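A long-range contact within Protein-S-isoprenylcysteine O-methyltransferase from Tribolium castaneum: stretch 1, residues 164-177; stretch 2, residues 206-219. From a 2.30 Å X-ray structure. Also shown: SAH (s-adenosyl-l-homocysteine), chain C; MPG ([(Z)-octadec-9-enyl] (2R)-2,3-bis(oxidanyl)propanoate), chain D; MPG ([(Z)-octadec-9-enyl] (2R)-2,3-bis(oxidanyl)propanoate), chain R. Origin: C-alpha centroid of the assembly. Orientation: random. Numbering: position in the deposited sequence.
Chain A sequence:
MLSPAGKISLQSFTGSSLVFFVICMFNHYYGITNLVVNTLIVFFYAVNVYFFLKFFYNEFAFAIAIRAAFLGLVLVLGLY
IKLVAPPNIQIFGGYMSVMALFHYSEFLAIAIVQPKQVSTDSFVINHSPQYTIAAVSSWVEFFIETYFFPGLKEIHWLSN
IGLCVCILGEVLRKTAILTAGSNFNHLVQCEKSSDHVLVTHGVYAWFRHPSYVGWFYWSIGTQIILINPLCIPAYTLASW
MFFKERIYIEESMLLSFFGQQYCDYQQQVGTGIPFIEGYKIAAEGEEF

Stretch 1, residues 164-177: CVCILGEVLRKTAI
Stretch 2, residues 206-219: WFRHPSYVGWFYWS

Two helices of Protein-S-isoprenylcysteine O-methyltransferase pack nearly antiparallel; the two stretches together bury 693 Å², both sides summed, with no hydrogen bond between them. Stretch 1 is helical throughout (phi/psi near -63/-44) and continues at both ends; in stretch 2 the helix starts at P210 and runs on past S219, with H209 (-135/63) at the N-cap position and F207 (-133/152) extended before it. The axes approach to 7.4 Å, with 158° between their N-to-C directions. CA atoms set the register: C166 to W218 4.4 Å, G169 to G214 3.8 Å, R173 to S211 4.3 Å.

Backbone contact is possible because two glycines meet at the centre. G214 CA lies 3.3 Å from G169 O, a CA-H...O contact with an angle of 123° at the hydrogen. Neither site has room for a side chain: an ideal CB on G169 would lie 2.7 Å from G214 O. An ideal CB on G214 would lie 2.4 Å from G169 O. One turn away, the off-rotamer V165 (chi1 -27°) points toward stretch 2 and sets CG2 3.5 Å from Y217 O. Y217 (m, chi2 -69°) starts toward stretch 1, but its end leads away.

The apolar packing centres on L172 (chi1 -152°, chi2 -155°), which points toward stretch 2 and loses 88 Å² to it. Its CD1 reaches V213 CG1 at 3.5 Å (V213 chi1 t) and F207 CE2 at 4.1 Å, while its CD2 lies 3.5 Å from P210 CB. One turn on, the small A176 fits against the start of the partner helix, CB 3.7 Å from P210 CG and 4.0 Å from S211 CB.

Aromatic contacts line another part of the interface. W218 (chi1 t, chi2 89°) places one ring face beneath C166 (m): C166 SG is 4.2 Å from the centroid of the five-membered ring, 28° off its normal, and C166 CB is 3.7 Å from W218 CD1. E170 CG adds a contact to W218 CD1 at 3.9 Å; its carboxylate is engaged within its own helix, where K174 NZ forms a salt bridge to E170 OE2 at 2.7 Å. R173 (chi1 177°, chi2 110°, chi3 -153°, chi4 -92°) leaves its helix sideways, but its long chain brings the guanidinium over one face of W215 (chi1 -159°, chi2 -25°), R173 CZ to W215 CE3 being 3.2 Å. The lipid-like MPG of chain D covers the opposite face. R173 CD also lies 3.0 Å from S211 O; although R173 NE is 3.3 Å from that oxygen, the angle is too poor for a hydrogen bond.

The ligands extend the assembly. S-adenosylhomocysteine (SAH) sits at the start of the stretch 2 helix. S211 N donates to SAH OXT (3.0 Å). S211 OG (chi1 90°) donates to SAH O (2.6 Å). Y212 N donates to SAH O (3.1 Å), while SAH N donates to H209 ND1 (3.0 Å). The second MPG, chain R, brings C11 to 3.7 Å from L172 CG.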

# COMPACT_ATOMS: atom_id res chain seq x y z
N CYS A 164 -17.46 -5.77 -10.27
CA CYS A 164 -17.50 -7.14 -9.76
C CYS A 164 -16.11 -7.61 -9.34
O CYS A 164 -15.94 -8.16 -8.25
CB CYS A 164 -18.09 -8.07 -10.81
SG CYS A 164 -19.87 -7.89 -11.04
N VAL A 165 -15.09 -7.39 -10.18
CA VAL A 165 -13.76 -7.88 -9.83
C VAL A 165 -13.24 -7.12 -8.62
O VAL A 165 -12.54 -7.69 -7.77
CB VAL A 165 -12.77 -7.81 -11.01
CG1 VAL A 165 -13.46 -7.89 -12.37
CG2 VAL A 165 -11.87 -6.57 -10.93
N CYS A 166 -13.57 -5.83 -8.50
CA CYS A 166 -13.14 -5.06 -7.34
C CYS A 166 -13.77 -5.59 -6.07
O CYS A 166 -13.09 -5.71 -5.04
CB CYS A 166 -13.47 -3.58 -7.54
SG CYS A 166 -12.33 -2.71 -8.61
N ILE A 167 -15.07 -5.90 -6.10
CA ILE A 167 -15.71 -6.48 -4.93
C ILE A 167 -15.09 -7.83 -4.61
O ILE A 167 -14.74 -8.11 -3.45
CB ILE A 167 -17.23 -6.60 -5.16
CG1 ILE A 167 -17.85 -5.20 -5.27
CG2 ILE A 167 -17.89 -7.37 -4.01
CD1 ILE A 167 -19.34 -5.18 -5.57
N LEU A 168 -14.92 -8.68 -5.62
CA LEU A 168 -14.30 -9.98 -5.40
C LEU A 168 -12.88 -9.82 -4.85
O LEU A 168 -12.52 -10.46 -3.85
CB LEU A 168 -14.28 -10.79 -6.70
CG LEU A 168 -15.65 -11.20 -7.26
CD1 LEU A 168 -15.48 -11.87 -8.61
CD2 LEU A 168 -16.38 -12.12 -6.29
N GLY A 169 -12.08 -8.97 -5.49
CA GLY A 169 -10.73 -8.75 -4.99
C GLY A 169 -10.72 -8.20 -3.58
O GLY A 169 -9.85 -8.54 -2.78
N GLU A 170 -11.70 -7.36 -3.26
CA GLU A 170 -11.79 -6.82 -1.91
C GLU A 170 -12.14 -7.91 -0.90
O GLU A 170 -11.55 -7.98 0.18
CB GLU A 170 -12.82 -5.69 -1.85
CG GLU A 170 -12.20 -4.31 -1.76
CD GLU A 170 -11.54 -4.06 -0.42
OE1 GLU A 170 -12.24 -4.14 0.61
OE2 GLU A 170 -10.32 -3.80 -0.40
N VAL A 171 -13.11 -8.77 -1.24
CA VAL A 171 -13.48 -9.85 -0.34
C VAL A 171 -12.30 -10.79 -0.13
O VAL A 171 -11.96 -11.16 1.00
CB VAL A 171 -14.72 -10.60 -0.87
CG1 VAL A 171 -15.05 -11.80 0.00
CG2 VAL A 171 -15.91 -9.65 -0.94
N LEU A 172 -11.64 -11.18 -1.23
CA LEU A 172 -10.46 -12.03 -1.11
C LEU A 172 -9.42 -11.39 -0.19
O LEU A 172 -8.88 -12.05 0.70
CB LEU A 172 -9.85 -12.27 -2.50
CG LEU A 172 -9.07 -13.57 -2.74
CD1 LEU A 172 -8.06 -13.38 -3.87
CD2 LEU A 172 -8.38 -14.09 -1.49
N ARG A 173 -9.16 -10.10 -0.39
CA ARG A 173 -8.13 -9.41 0.37
C ARG A 173 -8.44 -9.41 1.86
O ARG A 173 -7.63 -9.85 2.68
CB ARG A 173 -7.98 -7.97 -0.15
CG ARG A 173 -6.97 -7.12 0.61
CD ARG A 173 -5.76 -6.83 -0.23
NE ARG A 173 -4.58 -6.60 0.61
CZ ARG A 173 -4.18 -5.41 1.05
NH1 ARG A 173 -3.10 -5.32 1.81
NH2 ARG A 173 -4.85 -4.31 0.73
N LYS A 174 -9.62 -8.91 2.23
CA LYS A 174 -9.95 -8.76 3.64
C LYS A 174 -10.06 -10.11 4.34
O LYS A 174 -9.67 -10.25 5.50
CB LYS A 174 -11.24 -7.96 3.80
CG LYS A 174 -11.02 -6.46 4.00
CD LYS A 174 -10.21 -5.85 2.86
CE LYS A 174 -9.93 -4.38 3.11
NZ LYS A 174 -9.16 -3.75 2.00
N THR A 175 -10.58 -11.12 3.64
CA THR A 175 -10.61 -12.46 4.22
C THR A 175 -9.20 -12.94 4.54
O THR A 175 -8.96 -13.51 5.61
CB THR A 175 -11.30 -13.44 3.26
OG1 THR A 175 -10.67 -13.39 1.98
CG2 THR A 175 -12.77 -13.10 3.13
N ALA A 176 -8.25 -12.71 3.63
CA ALA A 176 -6.87 -13.10 3.89
C ALA A 176 -6.33 -12.42 5.14
O ALA A 176 -5.68 -13.07 5.97
CB ALA A 176 -6.00 -12.75 2.68
N ILE A 177 -6.60 -11.12 5.31
CA ILE A 177 -6.12 -10.41 6.49
C ILE A 177 -6.71 -11.01 7.75
O ILE A 177 -6.01 -11.20 8.76
CB ILE A 177 -6.44 -8.91 6.37
CG1 ILE A 177 -5.74 -8.31 5.14
CG2 ILE A 177 -6.00 -8.16 7.63
CD1 ILE A 177 -6.13 -6.88 4.84
N TRP A 206 -5.76 -21.79 -1.09
CA TRP A 206 -5.92 -21.55 -2.52
C TRP A 206 -4.67 -20.90 -3.11
O TRP A 206 -4.15 -21.35 -4.14
CB TRP A 206 -7.13 -20.65 -2.78
CG TRP A 206 -8.41 -21.11 -2.16
CD1 TRP A 206 -8.68 -22.35 -1.64
CD2 TRP A 206 -9.61 -20.34 -1.99
NE1 TRP A 206 -9.97 -22.39 -1.16
CE2 TRP A 206 -10.56 -21.17 -1.36
CE3 TRP A 206 -9.96 -19.03 -2.30
CZ2 TRP A 206 -11.84 -20.73 -1.05
CZ3 TRP A 206 -11.24 -18.59 -1.99
CH2 TRP A 206 -12.16 -19.44 -1.37
N PHE A 207 -4.18 -19.84 -2.47
CA PHE A 207 -3.03 -19.09 -2.94
C PHE A 207 -2.07 -18.85 -1.78
O PHE A 207 -2.48 -18.78 -0.62
CB PHE A 207 -3.44 -17.73 -3.54
CG PHE A 207 -4.70 -17.78 -4.34
CD1 PHE A 207 -4.70 -18.29 -5.63
CD2 PHE A 207 -5.89 -17.30 -3.82
CE1 PHE A 207 -5.87 -18.32 -6.38
CE2 PHE A 207 -7.06 -17.33 -4.56
CZ PHE A 207 -7.04 -17.84 -5.84
N ARG A 208 -0.79 -18.72 -2.11
CA ARG A 208 0.21 -18.39 -1.09
C ARG A 208 0.16 -16.92 -0.70
O ARG A 208 0.60 -16.58 0.40
CB ARG A 208 1.61 -18.74 -1.59
CG ARG A 208 1.78 -20.20 -1.97
CD ARG A 208 3.21 -20.68 -1.74
NE ARG A 208 4.18 -19.96 -2.55
CZ ARG A 208 4.57 -20.32 -3.77
NH1 ARG A 208 4.06 -21.40 -4.35
NH2 ARG A 208 5.47 -19.59 -4.43
N HIS A 209 -0.38 -16.06 -1.55
CA HIS A 209 -0.44 -14.62 -1.29
C HIS A 209 -1.82 -14.09 -1.66
O HIS A 209 -1.97 -13.25 -2.55
CB HIS A 209 0.66 -13.89 -2.07
CG HIS A 209 2.01 -14.50 -1.89
ND1 HIS A 209 2.77 -14.32 -0.76
CD2 HIS A 209 2.74 -15.31 -2.70
CE1 HIS A 209 3.91 -14.98 -0.88
NE2 HIS A 209 3.91 -15.59 -2.05
N PRO A 210 -2.87 -14.57 -0.98
CA PRO A 210 -4.23 -14.17 -1.36
C PRO A 210 -4.50 -12.68 -1.22
O PRO A 210 -5.34 -12.14 -1.96
CB PRO A 210 -5.12 -15.00 -0.42
CG PRO A 210 -4.24 -15.31 0.75
CD PRO A 210 -2.86 -15.45 0.20
N SER A 211 -3.84 -11.99 -0.29
CA SER A 211 -4.06 -10.56 -0.16
C SER A 211 -3.48 -9.80 -1.35
O SER A 211 -4.05 -8.81 -1.79
CB SER A 211 -3.46 -10.05 1.16
OG SER A 211 -2.12 -9.64 1.01
N TYR A 212 -2.35 -10.27 -1.89
CA TYR A 212 -1.80 -9.65 -3.09
C TYR A 212 -2.62 -10.01 -4.32
O TYR A 212 -2.74 -9.20 -5.24
CB TYR A 212 -0.34 -10.07 -3.29
CG TYR A 212 0.58 -9.68 -2.14
CD1 TYR A 212 0.21 -8.71 -1.22
CD2 TYR A 212 1.81 -10.30 -1.98
CE1 TYR A 212 1.05 -8.36 -0.18
CE2 TYR A 212 2.65 -9.96 -0.95
CZ TYR A 212 2.27 -8.99 -0.05
OH TYR A 212 3.11 -8.64 0.99
N VAL A 213 -3.20 -11.22 -4.36
CA VAL A 213 -4.09 -11.59 -5.45
C VAL A 213 -5.29 -10.65 -5.49
O VAL A 213 -5.65 -10.11 -6.54
CB VAL A 213 -4.52 -13.06 -5.32
CG1 VAL A 213 -5.56 -13.42 -6.39
CG2 VAL A 213 -3.33 -13.98 -5.44
N GLY A 214 -5.93 -10.45 -4.34
CA GLY A 214 -7.05 -9.53 -4.28
C GLY A 214 -6.66 -8.12 -4.65
O GLY A 214 -7.35 -7.45 -5.43
N TRP A 215 -5.53 -7.65 -4.12
CA TRP A 215 -5.05 -6.32 -4.46
C TRP A 215 -4.73 -6.21 -5.95
O TRP A 215 -5.07 -5.21 -6.59
CB TRP A 215 -3.81 -5.99 -3.62
CG TRP A 215 -3.52 -4.53 -3.49
CD1 TRP A 215 -3.89 -3.54 -4.34
CD2 TRP A 215 -2.81 -3.89 -2.42
NE1 TRP A 215 -3.44 -2.32 -3.88
CE2 TRP A 215 -2.78 -2.52 -2.70
CE3 TRP A 215 -2.18 -4.36 -1.26
CZ2 TRP A 215 -2.15 -1.59 -1.86
CZ3 TRP A 215 -1.57 -3.44 -0.42
CH2 TRP A 215 -1.55 -2.08 -0.73
N PHE A 216 -4.09 -7.24 -6.51
CA PHE A 216 -3.72 -7.23 -7.92
C PHE A 216 -4.93 -7.03 -8.81
O PHE A 216 -4.96 -6.12 -9.66
CB PHE A 216 -2.99 -8.53 -8.26
CG PHE A 216 -2.62 -8.66 -9.72
CD1 PHE A 216 -1.65 -7.84 -10.28
CD2 PHE A 216 -3.22 -9.62 -10.52
CE1 PHE A 216 -1.30 -7.96 -11.61
CE2 PHE A 216 -2.87 -9.74 -11.85
CZ PHE A 216 -1.91 -8.91 -12.40
N TYR A 217 -5.95 -7.88 -8.65
CA TYR A 217 -7.12 -7.78 -9.52
C TYR A 217 -7.98 -6.57 -9.18
O TYR A 217 -8.56 -5.96 -10.08
CB TYR A 217 -7.94 -9.07 -9.43
CG TYR A 217 -7.30 -10.21 -10.18
CD1 TYR A 217 -7.22 -10.19 -11.56
CD2 TYR A 217 -6.75 -11.29 -9.51
CE1 TYR A 217 -6.62 -11.22 -12.26
CE2 TYR A 217 -6.15 -12.33 -10.19
CZ TYR A 217 -6.09 -12.28 -11.57
OH TYR A 217 -5.50 -13.31 -12.27
N TRP A 218 -8.07 -6.21 -7.90
CA TRP A 218 -8.79 -5.00 -7.53
C TRP A 218 -8.24 -3.79 -8.26
O TRP A 218 -8.99 -2.99 -8.83
CB TRP A 218 -8.72 -4.79 -6.01
CG TRP A 218 -9.35 -3.51 -5.56
CD1 TRP A 218 -10.65 -3.32 -5.20
CD2 TRP A 218 -8.71 -2.24 -5.40
NE1 TRP A 218 -10.86 -2.02 -4.84
CE2 TRP A 218 -9.69 -1.33 -4.95
CE3 TRP A 218 -7.40 -1.78 -5.60
CZ2 TRP A 218 -9.40 0.01 -4.69
CZ3 TRP A 218 -7.12 -0.45 -5.34
CH2 TRP A 218 -8.12 0.43 -4.89
N SER A 219 -6.91 -3.65 -8.28
CA SER A 219 -6.31 -2.48 -8.92
C SER A 219 -6.63 -2.43 -10.40
O SER A 219 -6.96 -1.37 -10.94
CB SER A 219 -4.80 -2.47 -8.70
OG SER A 219 -4.18 -3.58 -9.33
N SAH C . 1.75 -12.33 1.20
CA SAH C . 0.61 -12.63 2.04
CB SAH C . 0.65 -11.78 3.31
CG SAH C . 0.85 -10.29 3.07
SD SAH C . 1.15 -9.41 4.63
C SAH C . -0.70 -12.39 1.30
O SAH C . -0.73 -11.75 0.24
OXT SAH C . -1.77 -12.82 1.73
C5' SAH C . 2.95 -9.64 4.60
C4' SAH C . 3.48 -10.42 5.80
O4' SAH C . 2.81 -11.66 5.90
C3' SAH C . 4.96 -10.71 5.62
O3' SAH C . 5.70 -10.17 6.69
C2' SAH C . 5.09 -12.22 5.59
O2' SAH C . 6.15 -12.67 6.39
C1' SAH C . 3.73 -12.72 6.09
N9 SAH C . 3.25 -13.93 5.38
C8 SAH C . 3.20 -14.15 4.03
N7 SAH C . 2.68 -15.38 3.81
C5 SAH C . 2.40 -15.94 5.00
C6 SAH C . 1.86 -17.17 5.35
N6 SAH C . 1.51 -18.05 4.41
N1 SAH C . 1.68 -17.48 6.68
C2 SAH C . 2.04 -16.57 7.65
N3 SAH C . 2.57 -15.35 7.30
C4 SAH C . 2.75 -15.04 6.00
C2 MPG D . -1.61 2.68 -9.74
C3 MPG D . -1.84 1.20 -10.02
C4 MPG D . -1.13 0.33 -8.99
C5 MPG D . -1.62 -1.10 -9.14
C6 MPG D . -0.79 -2.00 -8.23
C7 MPG D . -1.00 -1.69 -6.75
C8 MPG D . 0.34 -1.88 -6.07
C9 MPG D . 0.12 -1.99 -4.56
C10 MPG D . 0.52 -1.09 -3.70
C11 MPG D . 1.27 0.19 -4.10
C12 MPG D . 0.95 1.29 -3.10
C13 MPG D . 1.58 0.98 -1.75
C14 MPG D . 0.84 1.78 -0.69
C15 MPG D . 1.58 1.71 0.64
C16 MPG D . 1.80 3.11 1.21
O1 MPG D . -3.55 3.46 -8.61
C1 MPG D . -2.21 3.12 -8.41
CXD MPG D . -5.91 3.13 -7.84
O2 MPG D . -6.85 2.21 -8.30
C21 MPG D . -6.11 4.46 -8.57
O3 MPG D . -7.00 4.30 -9.64
O4 MPG D . -4.25 1.46 -7.85
CX3 MPG D . -4.51 2.59 -8.09
C2 MPG R . -12.59 -19.85 4.02
C3 MPG R . -13.26 -18.59 3.50
C4 MPG R . -13.78 -18.85 2.09
C5 MPG R . -14.48 -17.61 1.56
C6 MPG R . -13.47 -16.65 0.95
C7 MPG R . -14.19 -15.66 0.03
C8 MPG R . -13.17 -14.95 -0.85
C9 MPG R . -13.90 -14.32 -2.05
C10 MPG R . -13.51 -14.41 -3.30
C11 MPG R . -12.26 -15.15 -3.78
C12 MPG R . -12.64 -16.15 -4.87
C13 MPG R . -13.02 -15.38 -6.14
O1 MPG R . -12.36 -21.06 6.05
C1 MPG R . -12.39 -19.76 5.53
CXD MPG R . -12.04 -22.48 8.12
O2 MPG R . -11.05 -23.39 7.73
C21 MPG R . -13.41 -23.06 7.81
O3 MPG R . -13.45 -24.41 8.21
O4 MPG R . -11.29 -20.26 7.86
CX3 MPG R . -11.86 -21.17 7.35